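Side-chain contacts in fructose-bisphosphatase (Pyrococcus horikoshii, PDB 1VDW), which probably hydrolyses fructose 1,6-bisphosphate to fructose 6-phosphate and phosphate with the help of magnesium, as a homodimer of the inositol monophosphatase superfamily: residues 222-227 with 234-239; 187-192 with 242-247. All coordinates share one frame; numbering follows the deposited sequence. Where two conformers were deposited one is given.

Contact 1: residues 222-227 with 234-239; sequences KDVEIT and VNIIAA
The backbones come nearest at Val224 and Ile236, CA atoms 7.4 Å apart; the loop 222-227 runs roughly counter to strand 234-239 and draws away from it on both sides of Val224. Val224 supplies the whole approach from its side, with its CB aimed at the strand. One branch, CG2, meets the branch methyl CG2 of Ile236 at 4.1 Å, the two side chains coming together at a slant. In Ile236, CG1 takes the position flanked by N and C (chi1 60°), an arrangement that leaves CG2 beside the backbone N to face the valine while CG1 and CD1 lead off from it. The other branch of Val224, CG1, lies anti to its own backbone N (chi1 175°) and comes within 4.5 Å of Val234 CG2, a loose approach, and a doubtful one because Val234 has two conformers. Between these two touches, Val224 CG2 passes 4.4 Å from the carbonyl oxygen of Asn235, whose CB points the other way; its OD1 accepts a hydrogen bond from the backbone N of Asn195. The strand belongs to the five-stranded mixed sheet in the later part of the inositol monophosphatase fold, next to the edge strand 215-217. Val224 is tied to Val216 by a backbone hydrogen bond and also touches its side chain, which pins the loop alongside that edge strand. Helix 199-211 adds Ile202, which touches both Val234 and Ile236. The same helix holds the carbonyl oxygen of Val224 through Arg210 NH2. Farther along, Thr227 OG1 is hydrogen-bonded to Glu232 OE2, a link across the loop that leads into the strand.

Contact 2: residues 187-192 with 242-247; sequences LDAVVD and EELLET
Asp188 OD2 is gripped twice, by a salt bridge to Arg143 NH2 and by a hydrogen bond from the backbone N of Ser150, while OD1 accepts a hydrogen bond from the side-chain amide ND2 of Asn240. With both carboxylate oxygens engaged, the group is held in place, and Arg143 would be expected to favour the ionised form of Asp188. The apolar part of the same residue faces the helix: Asp188 CB lies 4.1 Å from Leu244 CD2. That methyl does all the touching for the helix. It also stands 4.1 Å from the carbonyl oxygen of Asp188 and 4.3 Å from Ala189 CB, and so rests against the beginning of the strand. With CG anti to the backbone N (chi1 170°) and chi2 57°, CD2 is the methyl turned to the strand; Leu244 also packs on Pro149. Strand 189-193 is the middle strand of the five-stranded mixed sheet, between the parallel strand 150-154 and the antiparallel strand 234-239, and helix 242-250 lies over the face on which Ala189 projects. The nearest CA atoms, those of Ala189 and Leu245, are 7.8 Å apart. Val190 turns to the opposite face and packs on helix 175-184. Leu245, next to Leu244, does not touch the strand but settles on Ile237 and Ala239 of its neighbour. At the start of the helix, Asn241 OD1 accepts a hydrogen bond from the backbone N of Leu244, and Glu242 OE1 makes a salt bridge with Lys217 NZ.

Overall arrangement
The two contacts, with centres about 12 Å apart, share one sheet: strand 234-239 of contact 1 is the antiparallel neighbour of strand 189-193 of contact 2. Probable hydrogen bonds join them, Val190 N to Ala238 O at 2.8 Å and Asp192 N to Ile236 O at 2.9 Å. Strand 234-239 leads almost directly into helix 242-250, so the chain goes from one contact to the other within a few residues. Contact 1 lies nearer the predicted magnesium site: the side chain of Val234 is about 6 Å from that of Asp201, and that of Ile236 about 10 Å from that of Asp87. Contact 2 is away from that site.

Contact 1: residues 222-227 with 234-239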
ATOM      1  N   LYS A 222      -8.107  -0.977  26.893  1.00 14.00           N
ATOM      2  CA  LYS A 222      -8.584   0.334  27.321  1.00 14.19           C
ATOM      3  C   LYS A 222      -8.458   1.334  26.184  1.00 14.20           C
ATOM      4  O   LYS A 222      -7.557   1.227  25.350  1.00 13.94           O
ATOM      5  CB  LYS A 222      -7.770   0.830  28.519  1.00 14.20           C
ATOM      6  CG  LYS A 222      -7.997   0.050  29.805  1.00 15.20           C
ATOM      7  CD  LYS A 222      -9.407   0.280  30.332  1.00 16.57           C
ATOM      8  CE  LYS A 222      -9.598  -0.347  31.706  1.00 17.64           C
ATOM      9  NZ  LYS A 222     -10.965  -0.081  32.238  1.00 20.39           N
ATOM     10  N   ASP A 223      -9.362   2.306  26.149  1.00 13.88           N
ATOM     11  CA  ASP A 223      -9.324   3.322  25.106  1.00 15.02           C
ATOM     12  C   ASP A 223      -7.965   3.994  25.078  1.00 17.11           C
ATOM     13  O   ASP A 223      -7.410   4.347  26.118  1.00 16.26           O
ATOM     14  CB  ASP A 223     -10.407   4.381  25.334  1.00 16.80           C
ATOM     15  CG  ASP A 223     -11.798   3.858  25.059  1.00 19.34           C
ATOM     16  OD1 ASP A 223     -11.983   3.184  24.025  1.00 20.10           O
ATOM     17  OD2 ASP A 223     -12.710   4.126  25.870  1.00 25.70           O
ATOM     18  N   VAL A 224      -7.426   4.164  23.878  1.00 17.39           N
ATOM     19  CA  VAL A 224      -6.131   4.804  23.723  1.00 20.09           C
ATOM     20  C   VAL A 224      -6.237   6.278  24.097  1.00 21.74           C
ATOM     21  O   VAL A 224      -7.188   6.955  23.715  1.00 21.76           O
ATOM     22  CB  VAL A 224      -5.631   4.687  22.267  1.00 20.25           C
ATOM     23  CG1 VAL A 224      -4.338   5.475  22.088  1.00 21.70           C
ATOM     24  CG2 VAL A 224      -5.409   3.225  21.921  1.00 21.31           C
ATOM     25  N   GLU A 225      -5.263   6.759  24.861  1.00 23.82           N
ATOM     26  CA  GLU A 225      -5.233   8.156  25.272  1.00 26.14           C
ATOM     27  C   GLU A 225      -4.056   8.843  24.598  1.00 24.85           C
ATOM     28  O   GLU A 225      -2.906   8.456  24.799  1.00 27.06           O
ATOM     29  CB  GLU A 225      -5.085   8.276  26.791  1.00 28.07           C
ATOM     30  CG  GLU A 225      -6.258   7.728  27.584  1.00 32.20           C
ATOM     31  CD  GLU A 225      -6.125   7.998  29.070  1.00 34.11           C
ATOM     32  OE1 GLU A 225      -5.111   7.574  29.665  1.00 35.71           O
ATOM     33  OE2 GLU A 225      -7.036   8.632  29.645  1.00 35.86           O
ATOM     34  N   ILE A 226      -4.343   9.857  23.793  1.00 24.60           N
ATOM     35  CA  ILE A 226      -3.286  10.582  23.107  1.00 23.67           C
ATOM     36  C   ILE A 226      -2.601  11.519  24.092  1.00 24.72           C
ATOM     37  O   ILE A 226      -3.227  12.428  24.635  1.00 26.02           O
ATOM     38  CB  ILE A 226      -3.841  11.414  21.929  1.00 23.00           C
ATOM     39  CG1 ILE A 226      -4.512  10.489  20.908  0.50 22.40           C
ATOM     40  CG2 ILE A 226      -2.717  12.207  21.277  0.50 23.18           C
ATOM     41  CD1 ILE A 226      -3.598   9.412  20.355  0.50 20.80           C
ATOM     42  N   THR A 227      -1.315  11.283  24.326  1.00 24.18           N
ATOM     43  CA  THR A 227      -0.543  12.111  25.243  1.00 24.71           C
ATOM     44  C   THR A 227       0.347  13.042  24.434  1.00 25.03           C
ATOM     45  O   THR A 227       0.622  12.786  23.260  1.00 25.45           O
ATOM     46  CB  THR A 227       0.351  11.257  26.157  1.00 25.09           C
ATOM     47  OG1 THR A 227       1.316  10.559  25.361  1.00 27.02           O
ATOM     48  CG2 THR A 227      -0.484  10.253  26.934  1.00 25.96           C
ATOM     49  N   VAL A 234       3.525   3.343  21.639  1.00 19.28           N
ATOM     50  CA  VAL A 234       2.130   2.948  21.725  1.00 18.79           C
ATOM     51  C   VAL A 234       1.752   1.816  20.777  1.00 17.22           C
ATOM     52  O   VAL A 234       2.324   1.666  19.695  1.00 17.68           O
ATOM     53  CB  VAL A 234       1.200   4.160  21.442  1.00 20.00           C
ATOM     54  CG1 VAL A 234       1.488   4.724  20.062  0.50 20.18           C
ATOM     55  CG2 VAL A 234      -0.259   3.744  21.555  0.50 19.66           C
ATOM     56  N   ASN A 235       0.788   1.015  21.213  1.00 16.48           N
ATOM     57  CA  ASN A 235       0.263  -0.093  20.428  1.00 16.51           C
ATOM     58  C   ASN A 235      -1.216   0.184  20.267  1.00 17.36           C
ATOM     59  O   ASN A 235      -1.865   0.674  21.193  1.00 19.99           O
ATOM     60  CB  ASN A 235       0.445  -1.419  21.161  1.00 17.70           C
ATOM     61  CG  ASN A 235       1.891  -1.805  21.301  1.00 18.43           C
ATOM     62  OD1 ASN A 235       2.598  -1.973  20.311  1.00 18.43           O
ATOM     63  ND2 ASN A 235       2.346  -1.945  22.541  1.00 22.85           N
ATOM     64  N   ILE A 236      -1.756  -0.119  19.097  1.00 15.67           N
ATOM     65  CA  ILE A 236      -3.166   0.124  18.880  1.00 15.10           C
ATOM     66  C   ILE A 236      -3.913  -1.025  18.228  1.00 13.45           C
ATOM     67  O   ILE A 236      -3.373  -1.766  17.399  1.00 13.47           O
ATOM     68  CB  ILE A 236      -3.398   1.380  18.015  1.00 17.81           C
ATOM     69  CG1 ILE A 236      -2.737   1.196  16.647  1.00 16.86           C
ATOM     70  CG2 ILE A 236      -2.858   2.613  18.728  1.00 20.07           C
ATOM     71  CD1 ILE A 236      -3.027   2.325  15.667  1.00 20.00           C
ATOM     72  N   ILE A 237      -5.163  -1.170  18.644  1.00 13.44           N
ATOM     73  CA  ILE A 237      -6.069  -2.147  18.082  1.00 13.82           C
ATOM     74  C   ILE A 237      -7.322  -1.311  17.852  1.00 13.37           C
ATOM     75  O   ILE A 237      -8.064  -1.010  18.794  1.00 14.20           O
ATOM     76  CB  ILE A 237      -6.384  -3.307  19.049  1.00 15.70           C
ATOM     77  CG1 ILE A 237      -5.108  -4.083  19.386  1.00 18.29           C
ATOM     78  CG2 ILE A 237      -7.388  -4.245  18.406  1.00 18.13           C
ATOM     79  CD1 ILE A 237      -4.171  -3.373  20.344  1.00 19.98           C
ATOM     80  N   ALA A 238      -7.520  -0.893  16.606  1.00 12.53           N
ATOM     81  CA  ALA A 238      -8.662  -0.072  16.226  1.00 11.98           C
ATOM     82  C   ALA A 238      -9.567  -0.896  15.327  1.00 12.21           C
ATOM     83  O   ALA A 238      -9.088  -1.568  14.409  1.00 13.27           O
ATOM     84  CB  ALA A 238      -8.185   1.180  15.494  1.00 13.43           C
ATOM     85  N   ALA A 239     -10.871  -0.846  15.571  1.00 11.42           N
ATOM     86  CA  ALA A 239     -11.793  -1.631  14.767  1.00 11.48           C
ATOM     87  C   ALA A 239     -13.169  -1.009  14.636  1.00 12.12           C
ATOM     88  O   ALA A 239     -13.519  -0.069  15.351  1.00 13.36           O
ATOM     89  CB  ALA A 239     -11.913  -3.044  15.348  1.00 13.39           C
TER

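Contact 2: residues 187-192 with 242-247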
ATOM      1  N   LEU A 187     -11.237  -0.543   5.470  1.00  9.22           N
ATOM      2  CA  LEU A 187     -10.663  -1.602   6.303  1.00  9.06           C
ATOM      3  C   LEU A 187     -11.580  -1.779   7.507  1.00  9.78           C
ATOM      4  O   LEU A 187     -12.328  -0.864   7.863  1.00 10.69           O
ATOM      5  CB  LEU A 187      -9.266  -1.221   6.809  1.00 10.15           C
ATOM      6  CG  LEU A 187      -8.128  -1.136   5.792  1.00  9.12           C
ATOM      7  CD1 LEU A 187      -6.884  -0.576   6.481  1.00 10.71           C
ATOM      8  CD2 LEU A 187      -7.857  -2.508   5.194  1.00 10.73           C
ATOM      9  N   ASP A 188     -11.516  -2.950   8.136  1.00 10.39           N
ATOM     10  CA  ASP A 188     -12.333  -3.233   9.315  1.00 10.68           C
ATOM     11  C   ASP A 188     -11.551  -3.009  10.605  1.00 10.35           C
ATOM     12  O   ASP A 188     -12.140  -2.776  11.658  1.00 10.96           O
ATOM     13  CB  ASP A 188     -12.840  -4.671   9.272  1.00 11.59           C
ATOM     14  CG  ASP A 188     -13.691  -4.944   8.055  1.00 11.87           C
ATOM     15  OD1 ASP A 188     -14.833  -4.438   7.995  1.00 13.52           O
ATOM     16  OD2 ASP A 188     -13.206  -5.655   7.154  1.00 12.80           O
ATOM     17  N   ALA A 189     -10.226  -3.089  10.526  1.00  9.99           N
ATOM     18  CA  ALA A 189      -9.390  -2.882  11.704  1.00  9.95           C
ATOM     19  C   ALA A 189      -7.960  -2.511  11.331  1.00  9.67           C
ATOM     20  O   ALA A 189      -7.510  -2.751  10.207  1.00  9.25           O
ATOM     21  CB  ALA A 189      -9.384  -4.149  12.576  1.00 12.01           C
ATOM     22  N   VAL A 190      -7.269  -1.907  12.290  1.00  9.39           N
ATOM     23  CA  VAL A 190      -5.869  -1.514  12.166  1.00  9.78           C
ATOM     24  C   VAL A 190      -5.233  -2.019  13.452  1.00  9.57           C
ATOM     25  O   VAL A 190      -5.628  -1.628  14.554  1.00 10.42           O
ATOM     26  CB  VAL A 190      -5.696   0.013  12.069  1.00  9.10           C
ATOM     27  CG1 VAL A 190      -4.213   0.367  12.056  1.00 11.48           C
ATOM     28  CG2 VAL A 190      -6.364   0.526  10.803  1.00 10.82           C
ATOM     29  N   VAL A 191      -4.250  -2.893  13.299  1.00  9.18           N
ATOM     30  CA  VAL A 191      -3.584  -3.511  14.432  1.00  9.86           C
ATOM     31  C   VAL A 191      -2.083  -3.311  14.349  1.00  8.74           C
ATOM     32  O   VAL A 191      -1.447  -3.757  13.396  1.00 10.80           O
ATOM     33  CB  VAL A 191      -3.877  -5.026  14.450  1.00 10.28           C
ATOM     34  CG1 VAL A 191      -3.214  -5.682  15.657  1.00 12.50           C
ATOM     35  CG2 VAL A 191      -5.374  -5.262  14.457  1.00 11.60           C
ATOM     36  N   ASP A 192      -1.515  -2.620  15.332  1.00  9.88           N
ATOM     37  CA  ASP A 192      -0.074  -2.407  15.363  1.00 10.69           C
ATOM     38  C   ASP A 192       0.383  -2.693  16.780  1.00 10.40           C
ATOM     39  O   ASP A 192       0.117  -1.914  17.704  1.00 12.16           O
ATOM     40  CB  ASP A 192       0.287  -0.970  14.983  1.00 11.31           C
ATOM     41  CG  ASP A 192       1.783  -0.782  14.762  1.00 12.87           C
ATOM     42  OD1 ASP A 192       2.586  -1.411  15.489  1.00 13.11           O
ATOM     43  OD2 ASP A 192       2.152   0.006  13.866  1.00 13.61           O
ATOM     44  N   GLU A 242     -16.732  -4.181  18.137  1.00 18.78           N
ATOM     45  CA  GLU A 242     -16.193  -4.570  19.438  1.00 18.59           C
ATOM     46  C   GLU A 242     -15.835  -6.052  19.521  1.00 16.78           C
ATOM     47  O   GLU A 242     -14.803  -6.410  20.087  1.00 17.61           O
ATOM     48  CB  GLU A 242     -17.189  -4.215  20.547  1.00 20.64           C
ATOM     49  CG  GLU A 242     -16.753  -4.598  21.962  1.00 22.24           C
ATOM     50  CD  GLU A 242     -15.442  -3.956  22.390  1.00 23.26           C
ATOM     51  OE1 GLU A 242     -15.210  -2.775  22.052  1.00 25.20           O
ATOM     52  OE2 GLU A 242     -14.649  -4.628  23.084  1.00 24.78           O
ATOM     53  N   GLU A 243     -16.678  -6.914  18.962  1.00 17.86           N
ATOM     54  CA  GLU A 243     -16.404  -8.348  19.003  1.00 19.48           C
ATOM     55  C   GLU A 243     -15.115  -8.680  18.255  1.00 17.75           C
ATOM     56  O   GLU A 243     -14.323  -9.503  18.707  1.00 18.07           O
ATOM     57  CB  GLU A 243     -17.566  -9.144  18.403  1.00 21.15           C
ATOM     58  CG  GLU A 243     -17.404 -10.652  18.543  1.00 25.51           C
ATOM     59  CD  GLU A 243     -18.551 -11.430  17.924  1.00 28.74           C
ATOM     60  OE1 GLU A 243     -18.599 -12.664  18.114  1.00 31.89           O
ATOM     61  OE2 GLU A 243     -19.400 -10.811  17.247  1.00 30.94           O
ATOM     62  N   LEU A 244     -14.909  -8.038  17.110  1.00 17.64           N
ATOM     63  CA  LEU A 244     -13.704  -8.264  16.319  1.00 16.78           C
ATOM     64  C   LEU A 244     -12.483  -7.788  17.101  1.00 14.55           C
ATOM     65  O   LEU A 244     -11.462  -8.473  17.161  1.00 15.55           O
ATOM     66  CB  LEU A 244     -13.801  -7.513  14.988  1.00 17.43           C
ATOM     67  CG  LEU A 244     -12.531  -7.433  14.130  1.00 16.71           C
ATOM     68  CD1 LEU A 244     -12.016  -8.830  13.832  1.00 17.62           C
ATOM     69  CD2 LEU A 244     -12.833  -6.679  12.839  1.00 17.22           C
ATOM     70  N   LEU A 245     -12.602  -6.614  17.709  1.00 15.59           N
ATOM     71  CA  LEU A 245     -11.508  -6.056  18.491  1.00 16.21           C
ATOM     72  C   LEU A 245     -11.134  -7.029  19.607  1.00 15.61           C
ATOM     73  O   LEU A 245      -9.957  -7.309  19.829  1.00 16.38           O
ATOM     74  CB  LEU A 245     -11.918  -4.699  19.076  1.00 17.46           C
ATOM     75  CG  LEU A 245     -10.798  -3.785  19.585  1.00 18.87           C
ATOM     76  CD1 LEU A 245     -11.334  -2.372  19.735  1.00 19.36           C
ATOM     77  CD2 LEU A 245     -10.243  -4.299  20.901  1.00 22.00           C
ATOM     78  N   GLU A 246     -12.137  -7.550  20.305  1.00 17.53           N
ATOM     79  CA  GLU A 246     -11.878  -8.493  21.385  1.00 18.51           C
ATOM     80  C   GLU A 246     -11.269  -9.790  20.859  1.00 18.50           C
ATOM     81  O   GLU A 246     -10.403 -10.381  21.504  1.00 18.82           O
ATOM     82  CB  GLU A 246     -13.165  -8.769  22.167  1.00 20.04           C
ATOM     83  CG  GLU A 246     -13.544  -7.616  23.086  1.00 22.48           C
ATOM     84  CD  GLU A 246     -14.791  -7.886  23.896  1.00 24.48           C
ATOM     85  OE1 GLU A 246     -14.940  -9.019  24.401  1.00 26.20           O
ATOM     86  OE2 GLU A 246     -15.615  -6.958  24.040  1.00 26.31           O
ATOM     87  N   THR A 247     -11.714 -10.226  19.684  1.00 18.61           N
ATOM     88  CA  THR A 247     -11.172 -11.440  19.085  1.00 19.35           C
ATOM     89  C   THR A 247      -9.699 -11.229  18.755  1.00 18.39           C
ATOM     90  O   THR A 247      -8.875 -12.123  18.941  1.00 17.97           O
ATOM     91  CB  THR A 247     -11.930 -11.816  17.800  1.00 20.99           C
ATOM     92  OG1 THR A 247     -13.271 -12.192  18.135  1.00 22.95           O
ATOM     93  CG2 THR A 247     -11.239 -12.973  17.085  1.00 23.24           C
TER